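Long-range contact in DNA repair protein RAD7 (Saccharomyces cerevisiae, PDB 5ZB2), which takes part in global genome nucleotide excision repair, removing lesions from nontranscribing DNA as a component of the GGR complex with RAD16 and ABF1: residues L273-Q278 and S300-L305. Numbering follows the deposited sequence.
Sequences LEESDQ and SFRRCL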
ATOM      1  N   LEU A 273       3.129 -26.397 -32.939  1.00 34.45           N
ATOM      2  CA  LEU A 273       3.609 -25.714 -34.138  1.00 36.75           C
ATOM      3  C   LEU A 273       2.422 -25.113 -34.897  1.00 38.29           C
ATOM      4  O   LEU A 273       2.221 -25.342 -36.083  1.00 48.10           O
ATOM      5  CB  LEU A 273       4.389 -26.672 -35.036  1.00 37.13           C
ATOM      6  CG  LEU A 273       5.577 -27.410 -34.421  1.00 37.84           C
ATOM      7  CD1 LEU A 273       6.139 -28.411 -35.419  1.00 40.53           C
ATOM      8  CD2 LEU A 273       6.650 -26.429 -33.988  1.00 36.59           C
ATOM      9  N   GLU A 274       1.626 -24.303 -34.212  1.00 36.51           N
ATOM     10  CA  GLU A 274       0.357 -23.854 -34.766  1.00 39.49           C
ATOM     11  C   GLU A 274       0.557 -22.787 -35.841  1.00 39.73           C
ATOM     12  O   GLU A 274       1.463 -21.956 -35.753  1.00 36.11           O
ATOM     13  CB  GLU A 274      -0.534 -23.326 -33.643  1.00 38.12           C
ATOM     14  CG  GLU A 274      -0.801 -24.360 -32.555  1.00 40.04           C
ATOM     15  CD  GLU A 274      -1.779 -23.866 -31.501  1.00 42.87           C
ATOM     16  OE1 GLU A 274      -2.192 -22.689 -31.572  1.00 44.41           O
ATOM     17  OE2 GLU A 274      -2.135 -24.658 -30.605  1.00 42.17           O
ATOM     18  N   GLU A 275      -0.293 -22.838 -36.871  1.00 40.15           N
ATOM     19  CA  GLU A 275      -0.376 -21.839 -37.938  1.00 43.04           C
ATOM     20  C   GLU A 275       0.832 -21.840 -38.874  1.00 45.48           C
ATOM     21  O   GLU A 275       1.097 -20.836 -39.540  1.00 48.79           O
ATOM     22  CB  GLU A 275      -0.580 -20.427 -37.367  1.00 41.90           C
ATOM     23  CG  GLU A 275      -1.983 -20.185 -36.818  1.00 52.51           C
ATOM     24  CD  GLU A 275      -2.191 -18.760 -36.340  1.00 49.71           C
ATOM     25  OE1 GLU A 275      -1.357 -17.885 -36.662  1.00 50.42           O
ATOM     26  OE2 GLU A 275      -3.191 -18.514 -35.639  1.00 53.50           O
ATOM     27  N   SER A 276       1.563 -22.949 -38.977  1.00 44.34           N
ATOM     28  CA  SER A 276       2.710 -23.045 -39.885  1.00 46.73           C
ATOM     29  C   SER A 276       2.240 -23.693 -41.184  1.00 50.30           C
ATOM     30  O   SER A 276       2.361 -24.900 -41.396  1.00 48.51           O
ATOM     31  CB  SER A 276       3.844 -23.831 -39.238  1.00 44.94           C
ATOM     32  OG  SER A 276       4.359 -23.143 -38.106  1.00 46.07           O
ATOM     33  N   ASP A 277       1.697 -22.857 -42.073  1.00 49.48           N
ATOM     34  CA  ASP A 277       1.123 -23.321 -43.330  1.00 49.35           C
ATOM     35  C   ASP A 277       2.167 -23.683 -44.382  1.00 48.96           C
ATOM     36  O   ASP A 277       1.787 -24.085 -45.488  1.00 48.43           O
ATOM     37  CB  ASP A 277       0.182 -22.253 -43.901  1.00 53.32           C
ATOM     38  CG  ASP A 277       0.927 -21.060 -44.463  1.00 56.23           C
ATOM     39  OD1 ASP A 277       1.953 -20.663 -43.874  1.00 58.12           O
ATOM     40  OD2 ASP A 277       0.491 -20.522 -45.502  1.00 63.84           O
ATOM     41  N   GLN A 278       3.462 -23.548 -44.088  1.00 48.33           N
ATOM     42  CA  GLN A 278       4.503 -23.943 -45.032  1.00 46.51           C
ATOM     43  C   GLN A 278       5.151 -25.280 -44.688  1.00 43.45           C
ATOM     44  O   GLN A 278       5.838 -25.850 -45.540  1.00 41.28           O
ATOM     45  CB  GLN A 278       5.583 -22.858 -45.121  1.00 47.17           C
ATOM     46  CG  GLN A 278       5.104 -21.580 -45.802  1.00 50.44           C
ATOM     47  CD  GLN A 278       6.238 -20.637 -46.153  1.00 53.74           C
ATOM     48  OE1 GLN A 278       6.857 -20.760 -47.210  1.00 56.20           O
ATOM     49  NE2 GLN A 278       6.511 -19.684 -45.270  1.00 65.79           N
ATOM     50  N   SER A 300       0.012 -30.105 -30.506  1.00 36.07           N
ATOM     51  CA  SER A 300      -0.942 -29.328 -31.288  1.00 36.93           C
ATOM     52  C   SER A 300      -0.363 -28.992 -32.654  1.00 37.32           C
ATOM     53  O   SER A 300       0.776 -28.522 -32.754  1.00 37.09           O
ATOM     54  CB  SER A 300      -1.334 -28.033 -30.574  1.00 37.99           C
ATOM     55  OG  SER A 300      -2.172 -27.242 -31.405  1.00 35.39           O
ATOM     56  N   PHE A 301      -1.157 -29.229 -33.696  1.00 36.75           N
ATOM     57  CA  PHE A 301      -0.843 -28.814 -35.057  1.00 37.87           C
ATOM     58  C   PHE A 301      -1.924 -27.887 -35.610  1.00 38.19           C
ATOM     59  O   PHE A 301      -2.149 -27.836 -36.820  1.00 36.13           O
ATOM     60  CB  PHE A 301      -0.671 -30.027 -35.972  1.00 40.35           C
ATOM     61  CG  PHE A 301       0.418 -30.969 -35.542  1.00 39.11           C
ATOM     62  CD1 PHE A 301       1.732 -30.543 -35.468  1.00 40.03           C
ATOM     63  CD2 PHE A 301       0.128 -32.288 -35.231  1.00 41.65           C
ATOM     64  CE1 PHE A 301       2.738 -31.412 -35.077  1.00 41.23           C
ATOM     65  CE2 PHE A 301       1.130 -33.164 -34.843  1.00 44.03           C
ATOM     66  CZ  PHE A 301       2.433 -32.725 -34.765  1.00 40.27           C
ATOM     67  N   ARG A 302      -2.592 -27.143 -34.728  1.00 39.15           N
ATOM     68  CA  ARG A 302      -3.681 -26.262 -35.133  1.00 40.75           C
ATOM     69  C   ARG A 302      -3.279 -25.403 -36.323  1.00 40.39           C
ATOM     70  O   ARG A 302      -2.293 -24.661 -36.264  1.00 40.35           O
ATOM     71  CB  ARG A 302      -4.101 -25.371 -33.959  1.00 41.31           C
ATOM     72  CG  ARG A 302      -5.275 -24.444 -34.273  1.00 45.25           C
ATOM     73  CD  ARG A 302      -5.632 -23.545 -33.094  1.00 47.35           C
ATOM     74  NE  ARG A 302      -4.552 -22.611 -32.797  1.00 49.63           N
ATOM     75  CZ  ARG A 302      -4.318 -21.493 -33.477  1.00 51.74           C
ATOM     76  NH1 ARG A 302      -5.092 -21.154 -34.502  1.00 51.43           N
ATOM     77  NH2 ARG A 302      -3.303 -20.712 -33.132  1.00 49.11           N
ATOM     78  N   ARG A 303      -4.058 -25.511 -37.399  1.00 38.37           N
ATOM     79  CA  ARG A 303      -3.911 -24.683 -38.598  1.00 42.81           C
ATOM     80  C   ARG A 303      -2.566 -24.899 -39.289  1.00 42.61           C
ATOM     81  O   ARG A 303      -2.036 -23.993 -39.935  1.00 42.83           O
ATOM     82  CB  ARG A 303      -4.128 -23.200 -38.283  1.00 44.87           C
ATOM     83  CG  ARG A 303      -5.600 -22.841 -38.091  1.00 51.09           C
ATOM     84  CD  ARG A 303      -5.846 -21.341 -38.117  1.00 51.38           C
ATOM     85  NE  ARG A 303      -5.407 -20.727 -39.368  1.00 53.52           N
ATOM     86  CZ  ARG A 303      -6.062 -20.816 -40.523  1.00 60.60           C
ATOM     87  NH1 ARG A 303      -7.192 -21.506 -40.603  1.00 63.94           N
ATOM     88  NH2 ARG A 303      -5.579 -20.218 -41.604  1.00 72.97           N
ATOM     89  N   CYS A 304      -2.010 -26.108 -39.175  1.00 42.43           N
ATOM     90  CA  CYS A 304      -0.927 -26.548 -40.056  1.00 43.63           C
ATOM     91  C   CYS A 304      -1.566 -27.150 -41.301  1.00 43.73           C
ATOM     92  O   CYS A 304      -1.663 -28.368 -41.472  1.00 42.32           O
ATOM     93  CB  CYS A 304      -0.021 -27.543 -39.347  1.00 44.94           C
ATOM     94  SG  CYS A 304       1.299 -26.778 -38.419  1.00 51.15           S
ATOM     95  N   LEU A 305      -1.988 -26.258 -42.201  1.00 43.29           N
ATOM     96  CA  LEU A 305      -2.983 -26.610 -43.209  1.00 42.43           C
ATOM     97  C   LEU A 305      -2.525 -27.744 -44.119  1.00 42.55           C
ATOM     98  O   LEU A 305      -3.363 -28.456 -44.686  1.00 41.55           O
ATOM     99  CB  LEU A 305      -3.334 -25.371 -44.036  1.00 46.16           C
ATOM    100  CG  LEU A 305      -3.852 -24.166 -43.245  1.00 54.93           C
ATOM    101  CD1 LEU A 305      -4.082 -22.976 -44.167  1.00 55.64           C
ATOM    102  CD2 LEU A 305      -5.134 -24.507 -42.486  1.00 50.58           C
TER
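The guanidinium of Arg302 presents its edge to two carboxylates at once, those of Glu274 and Glu275. Its NE and NH2 both grip one oxygen, Glu274 OE1, in a salt bridge with NE 2.7 Å from it; they come from the same face of the carboxylate, whose plane stands 87° to the guanidinium. Beyond CG the Glu274 chain is extended, and the anti side of OE2 takes a hydrogen bond of 2.7 Å from Ser300 OG, so both carboxylate oxygens are held. Glu275 lies alongside Arg302, pointing the same way, and adds a weak salt bridge, OE2 to NH2 at 3.3 Å. The Arg302 chain bends at chi3 (65°), which sets NE near OE1 of Glu274. An alanine at Glu274 would probably leave Ser300 OG without this acceptor and Arg302 without its two-nitrogen grip, freer to turn. In the backbone, Leu273 N bonds to Ser300 O, tying the start of one type II turn to the end of strand 298-300, and Glu275 N to Arg302 O, at 2.8 Å, links successive turns of the leucine-rich repeat solenoid. One guanidinium shared by two acids probably offsets much of their mutual repulsion, with Arg303 near Glu275 likely adding to this.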